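Local coordinates for protein L-amino acid deaminase (Proteus vulgaris, PDB 5I39) that binds FAD and, as a membrane-bound L-amino acid deaminase, probably oxidises L-amino acids, at residues Ser77-Ser85 and Asn276-Arg286; Lys152-Leu161 and Lys173-Ser181. All coordinates share one frame; numbering follows the deposited sequence.

Contact 1: residues Ser77-Ser85 and Asn276-Arg286. With FAD (flavin-adenine dinucleotide), chain B.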
loop_
_atom_site.group_PDB
_atom_site.type_symbol
_atom_site.label_atom_id
_atom_site.label_comp_id
_atom_site.label_asym_id
_atom_site.label_seq_id
_atom_site.Cartn_x
_atom_site.Cartn_y
_atom_site.Cartn_z
ATOM N N SER A 77 -2.601 7.969 0.075
ATOM C CA SER A 77 -2.540 8.850 -1.094
ATOM C C SER A 77 -1.162 9.483 -1.287
ATOM O O SER A 77 -1.054 10.481 -1.995
ATOM C CB SER A 77 -3.606 9.945 -0.993
ATOM O OG SER A 77 -3.386 10.765 0.141
ATOM N N ARG A 78 -0.120 8.884 -0.699
ATOM C CA ARG A 78 1.224 9.482 -0.690
ATOM C C ARG A 78 2.329 8.519 -1.134
ATOM O O ARG A 78 3.517 8.841 -1.052
ATOM C CB ARG A 78 1.525 10.041 0.707
ATOM C CG ARG A 78 0.546 11.122 1.143
ATOM C CD ARG A 78 0.790 11.626 2.560
ATOM N NE ARG A 78 1.819 12.663 2.610
ATOM C CZ ARG A 78 1.668 13.922 2.190
ATOM N NH1 ARG A 78 0.520 14.347 1.663
ATOM N NH2 ARG A 78 2.688 14.770 2.287
ATOM N N PHE A 79 1.934 7.367 -1.654
ATOM C CA PHE A 79 2.860 6.277 -1.922
ATOM C C PHE A 79 3.578 6.411 -3.270
ATOM O O PHE A 79 3.185 7.193 -4.122
ATOM C CB PHE A 79 2.118 4.941 -1.798
ATOM C CG PHE A 79 0.904 4.837 -2.672
ATOM C CD1 PHE A 79 1.040 4.550 -4.016
ATOM C CD2 PHE A 79 -0.376 5.018 -2.155
ATOM C CE1 PHE A 79 -0.062 4.448 -4.840
ATOM C CE2 PHE A 79 -1.489 4.912 -2.976
ATOM C CZ PHE A 79 -1.330 4.616 -4.316
ATOM N N TYR A 80 4.626 5.617 -3.450
ATOM C CA TYR A 80 5.424 5.620 -4.680
ATOM C C TYR A 80 4.660 4.976 -5.828
ATOM O O TYR A 80 4.657 5.502 -6.939
ATOM C CB TYR A 80 6.753 4.900 -4.471
ATOM C CG TYR A 80 7.606 4.734 -5.715
ATOM C CD1 TYR A 80 7.825 5.790 -6.600
ATOM C CD2 TYR A 80 8.211 3.511 -5.999
ATOM C CE1 TYR A 80 8.618 5.629 -7.730
ATOM C CE2 TYR A 80 9.013 3.345 -7.120
ATOM C CZ TYR A 80 9.213 4.410 -7.983
ATOM O OH TYR A 80 10.006 4.274 -9.092
ATOM N N GLY A 81 4.051 3.824 -5.553
ATOM C CA GLY A 81 3.070 3.217 -6.453
ATOM C C GLY A 81 3.421 1.928 -7.149
ATOM O O GLY A 81 2.861 1.647 -8.205
ATOM N N GLN A 82 4.303 1.126 -6.560
ATOM C CA GLN A 82 4.643 -0.171 -7.142
ATOM C C GLN A 82 4.090 -1.316 -6.299
ATOM O O GLN A 82 4.103 -1.269 -5.065
ATOM C CB GLN A 82 6.153 -0.312 -7.351
ATOM C CG GLN A 82 7.007 -0.335 -6.094
ATOM C CD GLN A 82 8.493 -0.318 -6.409
ATOM O OE1 GLN A 82 8.913 -0.679 -7.514
ATOM N NE2 GLN A 82 9.301 0.089 -5.439
ATOM N N ALA A 83 3.594 -2.335 -6.995
ATOM C CA ALA A 83 3.091 -3.558 -6.379
ATOM C C ALA A 83 4.028 -4.680 -6.790
ATOM O O ALA A 83 3.991 -5.152 -7.930
ATOM C CB ALA A 83 1.660 -3.842 -6.809
ATOM N N ILE A 84 4.900 -5.073 -5.863
ATOM C CA ILE A 84 5.998 -5.985 -6.176
ATOM C C ILE A 84 6.109 -7.094 -5.146
ATOM O O ILE A 84 5.778 -6.904 -3.973
ATOM C CB ILE A 84 7.360 -5.243 -6.326
ATOM C CG1 ILE A 84 7.916 -4.742 -4.981
ATOM C CG2 ILE A 84 7.224 -4.102 -7.326
ATOM C CD1 ILE A 84 9.315 -4.160 -5.066
ATOM N N SER A 85 6.587 -8.248 -5.604
ATOM C CA SER A 85 7.027 -9.324 -4.715
ATOM C C SER A 85 8.549 -9.457 -4.650
ATOM O O SER A 85 9.044 -10.280 -3.882
ATOM C CB SER A 85 6.427 -10.656 -5.156
ATOM O OG SER A 85 6.912 -11.031 -6.434
ATOM N N ASN A 276 8.762 0.536 -14.901
ATOM C CA ASN A 276 9.254 0.748 -13.550
ATOM C C ASN A 276 10.723 0.338 -13.580
ATOM O O ASN A 276 11.050 -0.784 -13.984
ATOM C CB ASN A 276 8.430 -0.113 -12.582
ATOM C CG ASN A 276 8.849 0.023 -11.129
ATOM O OD1 ASN A 276 9.931 0.503 -10.820
ATOM N ND2 ASN A 276 7.985 -0.432 -10.227
ATOM N N VAL A 277 11.600 1.260 -13.191
ATOM C CA VAL A 277 13.044 1.077 -13.306
ATOM C C VAL A 277 13.702 1.389 -11.969
ATOM O O VAL A 277 13.337 2.361 -11.306
ATOM C CB VAL A 277 13.606 1.986 -14.421
ATOM C CG1 VAL A 277 15.130 2.023 -14.421
ATOM C CG2 VAL A 277 13.092 1.521 -15.776
ATOM N N ALA A 278 14.679 0.563 -11.598
ATOM C CA ALA A 278 15.470 0.738 -10.382
ATOM C C ALA A 278 16.924 0.433 -10.716
ATOM O O ALA A 278 17.248 -0.688 -11.124
ATOM C CB ALA A 278 14.971 -0.186 -9.286
ATOM N N LEU A 279 17.793 1.431 -10.559
ATOM C CA LEU A 279 19.194 1.313 -10.967
ATOM C C LEU A 279 20.143 1.718 -9.854
ATOM O O LEU A 279 19.781 2.537 -9.002
ATOM C CB LEU A 279 19.486 2.206 -12.177
ATOM C CG LEU A 279 18.589 2.014 -13.397
ATOM C CD1 LEU A 279 18.779 3.141 -14.398
ATOM C CD2 LEU A 279 18.865 0.668 -14.045
ATOM N N PRO A 280 21.379 1.180 -9.875
ATOM C CA PRO A 280 22.457 1.709 -9.036
ATOM C C PRO A 280 22.599 3.220 -9.182
ATOM O O PRO A 280 22.283 3.770 -10.236
ATOM C CB PRO A 280 23.701 1.006 -9.580
ATOM C CG PRO A 280 23.189 -0.284 -10.112
ATOM C CD PRO A 280 21.839 0.034 -10.683
ATOM N N GLY A 281 23.073 3.868 -8.126
ATOM C CA GLY A 281 23.114 5.329 -8.056
ATOM C C GLY A 281 21.797 5.950 -7.618
ATOM O O GLY A 281 21.612 7.158 -7.750
ATOM N N GLY A 282 20.890 5.127 -7.094
ATOM C CA GLY A 282 19.610 5.586 -6.569
ATOM C C GLY A 282 18.653 6.168 -7.590
ATOM O O GLY A 282 17.993 7.163 -7.312
ATOM N N ILE A 283 18.571 5.542 -8.764
ATOM C CA ILE A 283 17.706 6.024 -9.846
ATOM C C ILE A 283 16.458 5.143 -9.899
ATOM O O ILE A 283 16.534 3.957 -10.234
ATOM C CB ILE A 283 18.436 6.032 -11.204
ATOM C CG1 ILE A 283 19.702 6.899 -11.108
ATOM C CG2 ILE A 283 17.515 6.551 -12.306
ATOM C CD1 ILE A 283 20.667 6.747 -12.265
ATOM N N PHE A 284 15.315 5.744 -9.567
ATOM C CA PHE A 284 14.049 5.024 -9.446
ATOM C C PHE A 284 12.951 5.820 -10.117
ATOM O O PHE A 284 12.739 6.980 -9.767
ATOM C CB PHE A 284 13.679 4.818 -7.973
ATOM C CG PHE A 284 14.780 4.219 -7.156
ATOM C CD1 PHE A 284 15.149 2.894 -7.340
ATOM C CD2 PHE A 284 15.470 4.979 -6.217
ATOM C CE1 PHE A 284 16.181 2.333 -6.604
ATOM C CE2 PHE A 284 16.502 4.424 -5.475
ATOM C CZ PHE A 284 16.856 3.098 -5.665
ATOM N N PHE A 285 12.247 5.212 -11.067
ATOM C CA PHE A 285 11.063 5.849 -11.629
ATOM C C PHE A 285 10.010 4.845 -12.055
ATOM O O PHE A 285 10.303 3.666 -12.275
ATOM C CB PHE A 285 11.414 6.798 -12.781
ATOM C CG PHE A 285 12.073 6.138 -13.957
ATOM C CD1 PHE A 285 11.317 5.541 -14.959
ATOM C CD2 PHE A 285 13.457 6.150 -14.086
ATOM C CE1 PHE A 285 11.931 4.954 -16.059
ATOM C CE2 PHE A 285 14.077 5.564 -15.178
ATOM C CZ PHE A 285 13.314 4.970 -16.169
ATOM N N ARG A 286 8.785 5.347 -12.164
ATOM C CA ARG A 286 7.616 4.537 -12.485
ATOM C C ARG A 286 6.641 5.376 -13.293
ATOM O O ARG A 286 6.189 6.422 -12.825
ATOM C CB ARG A 286 6.929 4.058 -11.207
ATOM C CG ARG A 286 5.626 3.316 -11.461
ATOM C CD ARG A 286 4.876 3.034 -10.183
ATOM N NE ARG A 286 4.429 4.246 -9.501
ATOM C CZ ARG A 286 3.350 4.962 -9.812
ATOM N NH1 ARG A 286 2.562 4.647 -10.842
ATOM N NH2 ARG A 286 3.071 6.022 -9.082
HETATM P PA FAD B . -3.276 5.229 6.155
HETATM O O1A FAD B . -2.297 6.235 6.772
HETATM O O2A FAD B . -3.507 5.415 4.668
HETATM O O5B FAD B . -4.714 5.318 6.827
HETATM C C5B FAD B . -4.919 5.245 8.231
HETATM C C4B FAD B . -6.065 6.194 8.526
HETATM O O4B FAD B . -6.443 6.047 9.910
HETATM C C3B FAD B . -5.664 7.656 8.326
HETATM O O3B FAD B . -6.477 8.245 7.311
HETATM C C2B FAD B . -5.865 8.258 9.725
HETATM O O2B FAD B . -6.301 9.630 9.702
HETATM C C1B FAD B . -6.877 7.315 10.350
HETATM N N9A FAD B . -6.883 7.268 11.816
HETATM C C8A FAD B . -5.844 7.082 12.606
HETATM N N7A FAD B . -6.203 7.031 13.906
HETATM C C5A FAD B . -7.519 7.200 13.902
HETATM C C6A FAD B . -8.561 7.267 14.923
HETATM N N6A FAD B . -8.245 7.145 16.228
HETATM N N1A FAD B . -9.838 7.445 14.533
HETATM C C2A FAD B . -10.170 7.545 13.239
HETATM N N3A FAD B . -9.273 7.518 12.246
HETATM C C4A FAD B . -7.978 7.344 12.536
HETATM N N1 FAD B . 3.042 0.528 -0.501
HETATM C C2 FAD B . 3.091 -0.169 -1.641
HETATM O O2 FAD B . 2.465 -1.243 -1.694
HETATM N N3 FAD B . 3.804 0.279 -2.703
HETATM C C4 FAD B . 4.524 1.406 -2.706
HETATM O O4 FAD B . 5.130 1.769 -3.704
HETATM C C4X FAD B . 4.545 2.221 -1.484
HETATM N N5 FAD B . 5.284 3.355 -1.351
HETATM C C5X FAD B . 5.118 4.141 -0.282
HETATM C C6 FAD B . 5.693 5.411 -0.219
HETATM C C7 FAD B . 5.480 6.266 0.859
HETATM C C7M FAD B . 6.074 7.656 0.874
HETATM C C8 FAD B . 4.640 5.820 1.980
HETATM C C8M FAD B . 4.346 6.718 3.158
HETATM C C9 FAD B . 4.082 4.541 1.930
HETATM C C9A FAD B . 4.291 3.688 0.852
HETATM N N10 FAD B . 3.730 2.405 0.805
HETATM C C10 FAD B . 3.726 1.680 -0.384
HETATM C "C1'" FAD B . 2.979 1.873 1.924
HETATM C "C2'" FAD B . 1.514 2.124 1.851
HETATM O "O2'" FAD B . 1.297 3.451 1.383
HETATM C "C3'" FAD B . 0.954 1.921 3.255
HETATM O "O3'" FAD B . 1.389 0.655 3.818
HETATM C "C4'" FAD B . -0.556 1.940 3.301
HETATM O "O4'" FAD B . -1.058 3.109 2.626
HETATM C "C5'" FAD B . -1.022 1.941 4.746
HETATM O "O5'" FAD B . -2.448 2.018 4.712
HETATM P P FAD B . -3.244 2.281 6.097
HETATM O O1P FAD B . -4.705 2.246 5.765
HETATM O O2P FAD B . -2.686 1.380 7.178
HETATM O O3P FAD B . -2.737 3.761 6.536
HETATM O O HOH W 1 11.488 1.919 -9.146
#
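Arg286 reaches from strand 283-287 to the backbone of residues 80-81 and clamps the carbonyl of Tyr80 with two nitrogens. Arg286 NE lies 2.9 Å and Arg286 NH2 2.7 Å from Tyr80 O, and they come from opposite faces of the carbonyl plane. The arginine chain turns at chi3 (64°), swinging NE and the guanidinium onto Tyr80 O; Arg286 CD lies 3.1 Å from Gly81 O, which sits over one guanidinium face. The remaining nitrogen, NH1, turns to Asp185 in a salt bridge, so the group is held from two directions. This is the tight part of the contact: Gly81 approaches the guanidinium closely, and its backbone angles call for glycine. The Tyr80 ring and the arginine chain run antiparallel past one another, their planes steeply inclined.

At the phenol end direct bonds give way to a buried water, although Tyr80 OH still lies 3.0 Å from Phe285 C. Water 1 accepts from Tyr80 OH and donates to Asn276 OD1 and Val277 O, bridging the ring edge to strand 276-279. Beside it, Asn276 ND2 gives a nearly straight bond (165°) to Gln82 OE1 at 2.9 Å, the two amide planes being 30° apart; Arg121 also donates to this oxygen.

On the flavin side, Gly81 N and Gln82 N both donate to FAD O4, while FAD N3 donates to Gln82 O. Backbone recognition of the pyrimidine edge of the isoalloxazine ring defines this part of the FAD site.

Contact 2: residues Lys152-Leu161 and Lys173-Ser181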
loop_
_atom_site.group_PDB
_atom_site.type_symbol
_atom_site.label_atom_id
_atom_site.label_comp_id
_atom_site.label_asym_id
_atom_site.label_seq_id
_atom_site.Cartn_x
_atom_site.Cartn_y
_atom_site.Cartn_z
ATOM N N LYS A 152 6.436 -14.745 -12.318
ATOM C CA LYS A 152 6.885 -14.097 -13.565
ATOM C C LYS A 152 8.125 -13.217 -13.407
ATOM O O LYS A 152 8.340 -12.287 -14.182
ATOM C CB LYS A 152 5.718 -13.318 -14.194
ATOM C CG LYS A 152 4.537 -14.220 -14.541
ATOM C CD LYS A 152 3.737 -13.765 -15.749
ATOM C CE LYS A 152 2.837 -14.884 -16.271
ATOM N NZ LYS A 152 3.385 -15.576 -17.471
ATOM N N THR A 153 8.975 -13.565 -12.448
ATOM C CA THR A 153 10.202 -12.825 -12.179
ATOM C C THR A 153 11.399 -13.626 -12.664
ATOM O O THR A 153 11.511 -14.820 -12.380
ATOM C CB THR A 153 10.317 -12.525 -10.689
ATOM O OG1 THR A 153 9.159 -11.781 -10.308
ATOM C CG2 THR A 153 11.557 -11.710 -10.378
ATOM N N ARG A 154 12.299 -12.961 -13.382
ATOM C CA ARG A 154 13.425 -13.639 -14.010
ATOM C C ARG A 154 14.516 -12.648 -14.372
ATOM O O ARG A 154 14.268 -11.443 -14.502
ATOM C CB ARG A 154 12.952 -14.402 -15.251
ATOM C CG ARG A 154 12.272 -13.540 -16.299
ATOM C CD ARG A 154 11.584 -14.377 -17.368
ATOM N NE ARG A 154 10.740 -13.504 -18.177
ATOM C CZ ARG A 154 11.161 -12.736 -19.183
ATOM N NH1 ARG A 154 12.424 -12.772 -19.605
ATOM N NH2 ARG A 154 10.292 -11.943 -19.802
ATOM N N ILE A 155 15.726 -13.169 -14.541
ATOM C CA ILE A 155 16.887 -12.358 -14.897
ATOM C C ILE A 155 16.915 -12.149 -16.411
ATOM O O ILE A 155 16.769 -13.110 -17.173
ATOM C CB ILE A 155 18.197 -13.039 -14.434
ATOM C CG1 ILE A 155 18.221 -13.221 -12.905
ATOM C CG2 ILE A 155 19.434 -12.275 -14.909
ATOM C CD1 ILE A 155 18.309 -11.949 -12.087
ATOM N N ILE A 156 17.124 -10.902 -16.833
ATOM C CA ILE A 156 17.201 -10.567 -18.254
ATOM C C ILE A 156 18.493 -9.851 -18.630
ATOM O O ILE A 156 19.122 -9.173 -17.814
ATOM C CB ILE A 156 15.975 -9.747 -18.729
ATOM C CG1 ILE A 156 15.894 -8.379 -18.035
ATOM C CG2 ILE A 156 14.707 -10.567 -18.529
ATOM C CD1 ILE A 156 14.850 -7.460 -18.634
ATOM N N GLU A 157 18.855 -10.046 -19.895
ATOM C CA GLU A 157 20.039 -9.456 -20.526
ATOM C C GLU A 157 19.697 -9.180 -21.983
ATOM O O GLU A 157 18.662 -9.622 -22.475
ATOM C CB GLU A 157 21.214 -10.434 -20.510
ATOM C CG GLU A 157 21.714 -10.876 -19.144
ATOM C CD GLU A 157 22.636 -12.076 -19.243
ATOM O OE1 GLU A 157 22.193 -13.127 -19.757
ATOM O OE2 GLU A 157 23.800 -11.978 -18.813
ATOM N N GLY A 158 20.593 -8.492 -22.680
ATOM C CA GLY A 158 20.465 -8.325 -24.127
ATOM C C GLY A 158 19.241 -7.544 -24.568
ATOM O O GLY A 158 18.816 -6.609 -23.888
ATOM N N ALA A 159 18.670 -7.945 -25.703
ATOM C CA ALA A 159 17.609 -7.183 -26.369
ATOM C C ALA A 159 16.430 -6.840 -25.461
ATOM O O ALA A 159 15.962 -5.702 -25.458
ATOM C CB ALA A 159 17.120 -7.926 -27.602
ATOM N N GLU A 160 15.957 -7.812 -24.685
ATOM C CA GLU A 160 14.810 -7.573 -23.809
ATOM C C GLU A 160 15.116 -6.493 -22.767
ATOM O O GLU A 160 14.291 -5.616 -22.514
ATOM C CB GLU A 160 14.362 -8.858 -23.121
ATOM C CG GLU A 160 13.012 -8.719 -22.441
ATOM C CD GLU A 160 12.484 -10.015 -21.865
ATOM O OE1 GLU A 160 13.264 -10.965 -21.634
ATOM O OE2 GLU A 160 11.266 -10.083 -21.618
ATOM N N LEU A 161 16.304 -6.555 -22.176
ATOM C CA LEU A 161 16.736 -5.532 -21.229
ATOM C C LEU A 161 16.899 -4.169 -21.900
ATOM O O LEU A 161 16.451 -3.146 -21.373
ATOM C CB LEU A 161 18.043 -5.943 -20.552
ATOM C CG LEU A 161 18.629 -4.946 -19.545
ATOM C CD1 LEU A 161 17.661 -4.656 -18.409
ATOM C CD2 LEU A 161 19.944 -5.472 -19.001
ATOM N N LYS A 173 23.830 -4.071 -18.190
ATOM C CA LYS A 173 24.046 -5.406 -18.767
ATOM C C LYS A 173 23.106 -6.502 -18.272
ATOM O O LYS A 173 22.893 -7.483 -18.979
ATOM C CB LYS A 173 25.491 -5.852 -18.508
ATOM C CG LYS A 173 26.545 -4.994 -19.188
ATOM C CD LYS A 173 26.529 -5.165 -20.699
ATOM C CE LYS A 173 27.709 -4.477 -21.357
ATOM N NZ LYS A 173 27.768 -4.715 -22.824
ATOM N N ILE A 174 22.558 -6.355 -17.070
ATOM C CA ILE A 174 21.783 -7.431 -16.460
ATOM C C ILE A 174 20.808 -6.847 -15.450
ATOM O O ILE A 174 21.102 -5.836 -14.816
ATOM C CB ILE A 174 22.727 -8.487 -15.819
ATOM C CG1 ILE A 174 21.964 -9.766 -15.471
ATOM C CG2 ILE A 174 23.462 -7.925 -14.601
ATOM C CD1 ILE A 174 22.868 -10.969 -15.302
ATOM N N ALA A 175 19.648 -7.477 -15.309
ATOM C CA ALA A 175 18.649 -7.010 -14.350
ATOM C C ALA A 175 17.692 -8.111 -13.962
ATOM O O ALA A 175 17.481 -9.061 -14.712
ATOM C CB ALA A 175 17.865 -5.844 -14.922
ATOM N N GLY A 176 17.103 -7.954 -12.783
ATOM C CA GLY A 176 15.953 -8.751 -12.386
ATOM C C GLY A 176 14.685 -8.099 -12.897
ATOM O O GLY A 176 14.441 -6.924 -12.637
ATOM N N PHE A 177 13.882 -8.873 -13.621
ATOM C CA PHE A 177 12.668 -8.386 -14.273
ATOM C C PHE A 177 11.456 -9.045 -13.643
ATOM O O PHE A 177 11.222 -10.237 -13.842
ATOM C CB PHE A 177 12.734 -8.712 -15.769
ATOM C CG PHE A 177 11.574 -8.190 -16.599
ATOM C CD1 PHE A 177 10.962 -6.956 -16.350
ATOM C CD2 PHE A 177 11.140 -8.922 -17.698
ATOM C CE1 PHE A 177 9.932 -6.494 -17.163
ATOM C CE2 PHE A 177 10.115 -8.464 -18.509
ATOM C CZ PHE A 177 9.508 -7.249 -18.243
ATOM N N GLU A 178 10.702 -8.280 -12.860
ATOM C CA GLU A 178 9.422 -8.746 -12.345
ATOM C C GLU A 178 8.414 -8.335 -13.401
ATOM O O GLU A 178 7.904 -7.208 -13.391
ATOM C CB GLU A 178 9.122 -8.131 -10.980
ATOM C CG GLU A 178 7.798 -8.582 -10.385
ATOM C CD GLU A 178 7.618 -8.220 -8.926
ATOM O OE1 GLU A 178 8.617 -8.031 -8.204
ATOM O OE2 GLU A 178 6.445 -8.167 -8.484
ATOM N N GLU A 179 8.170 -9.237 -14.349
ATOM C CA GLU A 179 7.427 -8.879 -15.560
ATOM C C GLU A 179 6.006 -8.417 -15.262
ATOM O O GLU A 179 5.468 -7.570 -15.968
ATOM C CB GLU A 179 7.414 -10.033 -16.569
ATOM C CG GLU A 179 6.707 -9.653 -17.873
ATOM C CD GLU A 179 7.040 -10.533 -19.063
ATOM O OE1 GLU A 179 7.482 -11.676 -18.876
ATOM O OE2 GLU A 179 6.831 -10.081 -20.211
ATOM N N ASP A 180 5.410 -8.982 -14.220
ATOM C CA ASP A 180 4.037 -8.653 -13.847
ATOM C C ASP A 180 3.937 -7.689 -12.666
ATOM O O ASP A 180 2.907 -7.643 -12.000
ATOM C CB ASP A 180 3.252 -9.934 -13.562
ATOM C CG ASP A 180 3.698 -10.625 -12.299
ATOM O OD1 ASP A 180 4.871 -10.446 -11.882
ATOM O OD2 ASP A 180 2.865 -11.344 -11.718
ATOM N N SER A 181 4.982 -6.906 -12.399
ATOM C CA SER A 181 4.885 -5.908 -11.337
ATOM C C SER A 181 3.716 -4.975 -11.625
ATOM O O SER A 181 3.422 -4.664 -12.786
ATOM C CB SER A 181 6.160 -5.082 -11.219
ATOM O OG SER A 181 6.313 -4.225 -12.337
HETATM O O HOH W 2 6.402 -12.417 -10.485
HETATM O O HOH W 3 8.229 -13.395 -16.853
HETATM O O HOH W 4 9.296 -10.736 -7.852
HETATM O O HOH W 5 25.005 -9.470 -18.882
HETATM O O HOH W 6 22.923 -7.315 -21.698
#
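Arg154 and Phe177 face each other as a hydrogen-bonded pair of antiparallel strands 153-156 and 175-178, with Phe177 N to Arg154 O at 2.7 Å. Further along, Ile156 N donates to Ala175 O, and Glu179 N to Lys152 O just beyond the strands.

The arginine chain leaves CB with CG between the backbone N and the carbonyl carbon (chi1 58°) and then runs extended to NE, alongside Phe177 in the same direction. NE gives its hydrogen to water 3, which also donates to Lys152 O and Glu179 OE1. At CZ the guanidinium turns one face to Phe177 CD2, its plane 83° from the ring. Arg154 NH1 bonds Glu160 OE1 at 2.8 Å. Arg154 NH2 lies at the edge of the ring, 3.7 Å from Phe177 CE2. It is shared: Arg154 NH2 meets Glu160 OE2 at 2.8 Å, completing an end-on grip on the syn side of that carboxylate. Arg154 NH2 also reaches Glu179 OE1 at 3.0 Å, from above the carboxylate plane.

On the same face of the sheet, Ile156 CD1 sits 3.8 Å from Phe177 CB, and Leu161 CD1 packs on Ala175 CB. On the other face Ile155 CG2 meets Ile174 CG1 at 3.6 Å, against helix 128-143.

One cation thus answers two carboxylates, tying Glu160 of helix 158-164 to Glu179, in the turn that follows strand 175-178; it probably also eases their mutual repulsion and favours their ionised forms.

Contact 2 is nested in the chain loop closed by contact 1, and both reach the same mixed sheet, their centres about 15 Å apart. Strand 117-123 joins them, pairing with both 175-178 and 276-279. They touch directly where Glu178 OE2 lies 2.9 Å from Ser85 N, a probable hydrogen bond, with Lys100 as a salt-bridge partner of the same carboxylate. Contact 1 lies at the flavin, whereas the Glu178 side chain is about 10 Å from FAD and about 7 Å from the side chain of Gln82. Contact 2 is thus linked to the cofactor site through Glu178 and residues 82-85, without Glu178 itself touching FAD.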